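Local coordinates for peptidoglycan-recognition protein SD (Drosophila melanogaster, PDB 2RKQ) that binds peptidoglycan of Gram-positive bacteria as a secreted innate-immune recognition protein and activates the Toll pathway, at residues 63-67 against 68-72; 125-129 against 130-134. One frame throughout, in Å; residues are numbered along the deposited sequence.

Contact 1: residues 63-67 against 68-72; sequences SDIGY and HYLIG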
ATOM      1  N   SER A  63      -1.968   6.554  13.861  1.00 12.16           N
ATOM      2  CA  SER A  63      -3.402   6.641  14.051  1.00 12.62           C
ATOM      3  C   SER A  63      -4.180   5.472  13.464  1.00 11.96           C
ATOM      4  O   SER A  63      -5.324   5.252  13.848  1.00 12.48           O
ATOM      5  CB  SER A  63      -3.937   7.931  13.452  1.00 12.98           C
ATOM      6  OG  SER A  63      -3.302   9.040  14.072  1.00 14.14           O
ATOM      7  N   ASP A  64      -3.570   4.762  12.511  1.00 11.76           N
ATOM      8  CA  ASP A  64      -4.252   3.685  11.785  1.00 11.57           C
ATOM      9  C   ASP A  64      -3.172   2.928  11.073  1.00 11.06           C
ATOM     10  O   ASP A  64      -2.016   3.359  11.058  1.00 11.47           O
ATOM     11  CB  ASP A  64      -5.232   4.312  10.782  1.00 11.78           C
ATOM     12  CG  ASP A  64      -6.188   3.314  10.138  1.00 11.67           C
ATOM     13  OD1 ASP A  64      -6.803   3.728   9.143  1.00 11.73           O
ATOM     14  OD2 ASP A  64      -6.333   2.171  10.621  1.00 12.26           O
ATOM     15  N   ILE A  65      -3.535   1.789  10.487  1.00 10.40           N
ATOM     16  CA  ILE A  65      -2.643   1.137   9.534  1.00 10.88           C
ATOM     17  C   ILE A  65      -2.156   2.197   8.537  1.00 10.65           C
ATOM     18  O   ILE A  65      -2.904   3.090   8.172  1.00 11.13           O
ATOM     19  CB  ILE A  65      -3.366  -0.040   8.846  1.00 10.74           C
ATOM     20  CG1 ILE A  65      -2.365  -0.992   8.198  1.00 11.51           C
ATOM     21  CG2 ILE A  65      -4.545   0.448   7.948  1.00 12.25           C
ATOM     22  CD1 ILE A  65      -3.016  -2.332   7.869  1.00 11.49           C
ATOM     23  N   GLY A  66      -0.892   2.118   8.133  1.00 11.02           N
ATOM     24  CA  GLY A  66      -0.246   3.255   7.477  1.00  9.88           C
ATOM     25  C   GLY A  66      -0.530   3.447   6.008  1.00 10.30           C
ATOM     26  O   GLY A  66      -0.202   4.484   5.436  1.00 11.31           O
ATOM     27  N   TYR A  67      -1.114   2.427   5.392  1.00  9.95           N
ATOM     28  CA  TYR A  67      -1.303   2.382   3.940  1.00 10.12           C
ATOM     29  C   TYR A  67      -2.758   2.521   3.553  1.00 10.31           C
ATOM     30  O   TYR A  67      -3.667   2.289   4.368  1.00 10.68           O
ATOM     31  CB  TYR A  67      -0.746   1.052   3.401  1.00 10.87           C
ATOM     32  CG  TYR A  67       0.731   0.942   3.643  1.00 10.54           C
ATOM     33  CD1 TYR A  67       1.234   0.152   4.654  1.00 12.02           C
ATOM     34  CD2 TYR A  67       1.624   1.669   2.870  1.00 11.58           C
ATOM     35  CE1 TYR A  67       2.589   0.095   4.883  1.00 12.16           C
ATOM     36  CE2 TYR A  67       2.973   1.628   3.102  1.00 13.38           C
ATOM     37  CZ  TYR A  67       3.452   0.832   4.094  1.00 12.76           C
ATOM     38  OH  TYR A  67       4.816   0.809   4.289  1.00 16.33           O
ATOM     39  N   HIS A  68      -2.978   2.908   2.292  1.00  9.75           N
ATOM     40  CA  HIS A  68      -4.321   2.991   1.735  1.00  9.54           C
ATOM     41  C   HIS A  68      -4.853   1.656   1.275  1.00  9.63           C
ATOM     42  O   HIS A  68      -6.067   1.404   1.361  1.00  9.98           O
ATOM     43  CB  HIS A  68      -4.355   4.000   0.597  1.00  9.85           C
ATOM     44  CG  HIS A  68      -3.850   5.333   1.022  1.00 10.15           C
ATOM     45  ND1 HIS A  68      -4.611   6.237   1.727  1.00 13.75           N
ATOM     46  CD2 HIS A  68      -2.610   5.867   0.942  1.00  8.15           C
ATOM     47  CE1 HIS A  68      -3.868   7.288   2.030  1.00  8.63           C
ATOM     48  NE2 HIS A  68      -2.652   7.088   1.558  1.00 14.02           N
ATOM     49  N   TYR A  69      -3.955   0.814   0.755  1.00  9.81           N
ATOM     50  CA  TYR A  69      -4.332  -0.522   0.317  1.00 10.38           C
ATOM     51  C   TYR A  69      -3.192  -1.461   0.612  1.00 10.15           C
ATOM     52  O   TYR A  69      -2.023  -1.060   0.553  1.00 10.30           O
ATOM     53  CB  TYR A  69      -4.559  -0.544  -1.184  1.00 11.24           C
ATOM     54  CG  TYR A  69      -5.745   0.247  -1.655  1.00 10.82           C
ATOM     55  CD1 TYR A  69      -5.572   1.486  -2.294  1.00 10.67           C
ATOM     56  CD2 TYR A  69      -7.037  -0.243  -1.494  1.00 11.71           C
ATOM     57  CE1 TYR A  69      -6.672   2.228  -2.740  1.00 10.19           C
ATOM     58  CE2 TYR A  69      -8.141   0.479  -1.952  1.00 12.48           C
ATOM     59  CZ  TYR A  69      -7.942   1.707  -2.587  1.00 11.85           C
ATOM     60  OH  TYR A  69      -9.021   2.438  -3.045  1.00 14.29           O
ATOM     61  N   LEU A  70      -3.532  -2.712   0.911  1.00 10.48           N
ATOM     62  CA  LEU A  70      -2.529  -3.767   1.087  1.00 10.95           C
ATOM     63  C   LEU A  70      -2.933  -4.949   0.250  1.00 10.84           C
ATOM     64  O   LEU A  70      -4.116  -5.185   0.034  1.00 11.35           O
ATOM     65  CB  LEU A  70      -2.410  -4.175   2.558  1.00 12.12           C
ATOM     66  CG  LEU A  70      -1.804  -3.039   3.393  1.00 13.26           C
ATOM     67  CD1 LEU A  70      -2.921  -2.214   4.058  1.00 15.83           C
ATOM     68  CD2 LEU A  70      -0.816  -3.573   4.403  1.00 16.52           C
ATOM     69  N   ILE A  71      -1.945  -5.693  -0.215  1.00 10.39           N
ATOM     70  CA  ILE A  71      -2.208  -6.781  -1.148  1.00 11.57           C
ATOM     71  C   ILE A  71      -1.645  -8.085  -0.605  1.00 10.69           C
ATOM     72  O   ILE A  71      -0.445  -8.208  -0.368  1.00 11.01           O
ATOM     73  CB  ILE A  71      -1.620  -6.490  -2.535  1.00 11.54           C
ATOM     74  CG1 ILE A  71      -2.104  -5.111  -3.038  1.00 14.58           C
ATOM     75  CG2 ILE A  71      -2.043  -7.589  -3.511  1.00 12.66           C
ATOM     76  CD1 ILE A  71      -1.527  -4.717  -4.359  1.00 16.05           C
ATOM     77  N   GLY A  72      -2.543  -9.030  -0.348  1.00 11.14           N
ATOM     78  CA  GLY A  72      -2.119 -10.308   0.215  1.00 11.57           C
ATOM     79  C   GLY A  72      -1.575 -11.228  -0.848  1.00 11.50           C
ATOM     80  O   GLY A  72      -1.814 -11.040  -2.046  1.00 11.80           O
TER

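Contact 2: residues 125-129 against 130-134; sequences QAVKQ and AQLVE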
ATOM      1  N   GLN A 125      -8.019   1.054 -11.307  1.00 12.36           N
ATOM      2  CA  GLN A 125      -9.253   1.387 -10.621  1.00 12.20           C
ATOM      3  C   GLN A 125      -9.157   2.711  -9.860  1.00 12.29           C
ATOM      4  O   GLN A 125     -10.079   3.512  -9.877  1.00 12.81           O
ATOM      5  CB  GLN A 125      -9.598   0.255  -9.671  1.00 12.26           C
ATOM      6  CG  GLN A 125     -10.838   0.502  -8.845  1.00 13.19           C
ATOM      7  CD  GLN A 125     -11.352  -0.782  -8.259  1.00 16.24           C
ATOM      8  OE1 GLN A 125     -11.166  -1.061  -7.065  1.00 19.05           O
ATOM      9  NE2 GLN A 125     -11.949  -1.602  -9.099  1.00 14.82           N
ATOM     10  N   ALA A 126      -8.033   2.926  -9.197  1.00 11.90           N
ATOM     11  CA  ALA A 126      -7.839   4.162  -8.459  1.00 11.44           C
ATOM     12  C   ALA A 126      -7.896   5.371  -9.396  1.00 11.27           C
ATOM     13  O   ALA A 126      -8.436   6.420  -9.026  1.00 11.44           O
ATOM     14  CB  ALA A 126      -6.509   4.129  -7.710  1.00 11.31           C
ATOM     15  N   VAL A 127      -7.323   5.245 -10.601  1.00 11.30           N
ATOM     16  CA  VAL A 127      -7.453   6.325 -11.594  1.00 12.16           C
ATOM     17  C   VAL A 127      -8.913   6.525 -12.003  1.00 12.88           C
ATOM     18  O   VAL A 127      -9.403   7.660 -11.992  1.00 13.19           O
ATOM     19  CB  VAL A 127      -6.580   6.072 -12.839  1.00 11.14           C
ATOM     20  CG1 VAL A 127      -6.840   7.135 -13.907  1.00 12.45           C
ATOM     21  CG2 VAL A 127      -5.090   6.061 -12.450  1.00 12.41           C
ATOM     22  N   LYS A 128      -9.602   5.435 -12.330  1.00 13.01           N
ATOM     23  CA  LYS A 128     -11.001   5.560 -12.767  1.00 14.07           C
ATOM     24  C   LYS A 128     -11.911   6.143 -11.705  1.00 14.62           C
ATOM     25  O   LYS A 128     -12.910   6.814 -12.022  1.00 15.92           O
ATOM     26  CB  LYS A 128     -11.526   4.214 -13.231  1.00 14.00           C
ATOM     27  CG  LYS A 128     -11.032   3.891 -14.602  1.00 15.93           C
ATOM     28  CD  LYS A 128     -11.260   2.451 -14.951  1.00 16.02           C
ATOM     29  CE  LYS A 128     -11.096   2.302 -16.447  1.00 19.12           C
ATOM     30  NZ  LYS A 128     -11.374   0.917 -16.876  1.00 20.32           N
ATOM     31  N   GLN A 129     -11.567   5.895 -10.448  1.00 14.24           N
ATOM     32  CA  GLN A 129     -12.360   6.364  -9.321  1.00 15.32           C
ATOM     33  C   GLN A 129     -11.911   7.720  -8.784  1.00 14.78           C
ATOM     34  O   GLN A 129     -12.414   8.172  -7.744  1.00 15.63           O
ATOM     35  CB  GLN A 129     -12.353   5.321  -8.210  1.00 15.46           C
ATOM     36  CG  GLN A 129     -13.068   4.052  -8.617  1.00 18.75           C
ATOM     37  CD  GLN A 129     -13.082   2.999  -7.526  1.00 23.89           C
ATOM     38  OE1 GLN A 129     -12.464   3.160  -6.471  1.00 28.28           O
ATOM     39  NE2 GLN A 129     -13.788   1.904  -7.782  1.00 26.88           N
ATOM     40  N   ALA A 130     -10.981   8.360  -9.483  1.00 14.21           N
ATOM     41  CA  ALA A 130     -10.469   9.693  -9.114  1.00 13.24           C
ATOM     42  C   ALA A 130      -9.736   9.705  -7.770  1.00 13.32           C
ATOM     43  O   ALA A 130      -9.705  10.723  -7.086  1.00 14.27           O
ATOM     44  CB  ALA A 130     -11.599  10.740  -9.103  1.00 13.77           C
ATOM     45  N   GLN A 131      -9.168   8.558  -7.384  1.00 13.08           N
ATOM     46  CA  GLN A 131      -8.341   8.504  -6.174  1.00 12.65           C
ATOM     47  C   GLN A 131      -6.907   8.865  -6.525  1.00 12.16           C
ATOM     48  O   GLN A 131      -6.162   9.390  -5.698  1.00 12.48           O
ATOM     49  CB  GLN A 131      -8.383   7.111  -5.541  1.00 13.09           C
ATOM     50  CG  GLN A 131      -9.760   6.736  -5.038  1.00 14.13           C
ATOM     51  CD  GLN A 131      -9.847   5.331  -4.514  1.00 18.70           C
ATOM     52  OE1 GLN A 131     -10.925   4.888  -4.098  1.00 24.19           O
ATOM     53  NE2 GLN A 131      -8.732   4.613  -4.531  1.00 15.57           N
ATOM     54  N   LEU A 132      -6.550   8.587  -7.779  1.00 11.94           N
ATOM     55  CA  LEU A 132      -5.204   8.764  -8.282  1.00 11.43           C
ATOM     56  C   LEU A 132      -5.302   9.482  -9.620  1.00 11.24           C
ATOM     57  O   LEU A 132      -6.169   9.160 -10.424  1.00 11.65           O
ATOM     58  CB  LEU A 132      -4.584   7.378  -8.461  1.00 11.51           C
ATOM     59  CG  LEU A 132      -3.114   7.256  -8.865  1.00 10.96           C
ATOM     60  CD1 LEU A 132      -2.139   7.873  -7.851  1.00 12.51           C
ATOM     61  CD2 LEU A 132      -2.789   5.780  -9.094  1.00 12.52           C
ATOM     62  N   VAL A 133      -4.444  10.472  -9.848  1.00 11.37           N
ATOM     63  CA  VAL A 133      -4.481  11.169 -11.121  1.00 11.15           C
ATOM     64  C   VAL A 133      -4.076  10.229 -12.242  1.00 11.14           C
ATOM     65  O   VAL A 133      -3.340   9.256 -12.013  1.00 11.18           O
ATOM     66  CB  VAL A 133      -3.548  12.397 -11.163  1.00 11.71           C
ATOM     67  CG1 VAL A 133      -3.884  13.380 -10.052  1.00 12.61           C
ATOM     68  CG2 VAL A 133      -2.114  11.993 -11.076  1.00 12.02           C
ATOM     69  N   GLU A 134      -4.551  10.504 -13.454  1.00 11.26           N
ATOM     70  CA  GLU A 134      -4.181   9.659 -14.568  1.00 11.76           C
ATOM     71  C   GLU A 134      -2.678   9.723 -14.840  1.00 12.06           C
ATOM     72  O   GLU A 134      -2.033   8.688 -15.027  1.00 12.84           O
ATOM     73  CB  GLU A 134      -4.974  10.030 -15.820  1.00 11.62           C
ATOM     74  CG  GLU A 134      -4.737   9.052 -16.970  1.00 11.78           C
ATOM     75  CD  GLU A 134      -5.321   9.513 -18.284  1.00 13.16           C
ATOM     76  OE1 GLU A 134      -5.271  10.725 -18.568  1.00 12.53           O
ATOM     77  OE2 GLU A 134      -5.792   8.625 -19.028  1.00 13.33           O
TER
HETATM   78  O   HOH W   1      -8.342  10.089 -11.672  1.00 20.00           O

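Contact 1: residues 63-67 against 68-72
The ring of Y67 and the imidazole of H68 are the flat groups next to the junction of the two segments. CD2 of L70 comes up to the Y67 ring obliquely. The ring of F89 also meets the Y67 ring, with the two planes about 15° apart. The imidazole of H68 touches L98 of strand 97-102 and M22, and its ND1 makes weak hydrogen bonds to O of R81 and O of S82.

Residues 63-68 lead into strand 69-71, an inner strand of the mixed sheet in the peptidoglycan-recognition (amidase 2) fold. Side chains alternate along this strand. L70 points to one face, where it also meets M49 and L52 of helix 42-58. M49 touches I65 as well. Y69 points to the other face and packs on L122 of helix 113-128.

The apolar contact is made by L70. Its CD1 meets CD1 of I65 at 3.8 Å, tip to tip. I65 gets there with an extended chain: CG1 is anti to the backbone N (chi1 -162°) and CD1 continues outward (chi2 164°). The same CD1 of L70 lies 4.0 Å from CB of Y67, so one methyl touches both residues. No hydrogen bond joins the two segments. The carbonyl O of I65 is instead held by NE of R81, and that of D64 by NH2 of the same arginine.

Contact 2: residues 125-129 against 130-134
A126 O accepts two backbone N-H groups, from Q131 at 2.8 Å and from L132 at 3.1 Å, as the chain leaves helix 113-128. This is a Schellman motif, with A130 at positive phi as its C-prime residue. The Q131 donor lies in the plane of the A126 carbonyl, while the L132 donor sits above it. N of A130 bonds to O of V127 at 3.0 Å and completes the motif.

The side chains follow the turn. CB of A126 meets CB of L132 at 3.9 Å. Q129 and Q131 run side by side and point the same way, with amide planes 71° apart. The amide end of Q131 also lies beside the A126 methyl and close to the hydroxyl of Y69. A leucine in place of Q131 would probably leave that hydroxyl without its likely polar partner.

The two methyls of V127 divide the contact: CG2 meets CD2 of L132, and CG1 packs against CB of E134. The CA-H of V127 points almost straight at O of L132 (3.3 Å from CA, 172° at the hydrogen). One water donates to O of V127 and to O of L132, 2.7 Å from each.

Contact 1 is buried near the middle of the chain. Contact 2 lies further out and is partly exposed; their centres are about 18 Å apart. Both involve helix 113-128. In contact 1, Y69 and I71 of strand 69-71 pack against that helix; contact 2 is its C-terminal end and the turn into strand 132-133. The chemistry differs with place. Residues 63-72 meet through apolar groups, and their backbone bonds go to other parts of the fold. Residues 125-134 are joined mainly by backbone hydrogen bonds and a bridging water, with small apolar contacts beside them. The Y69-Q131 pair joins the two.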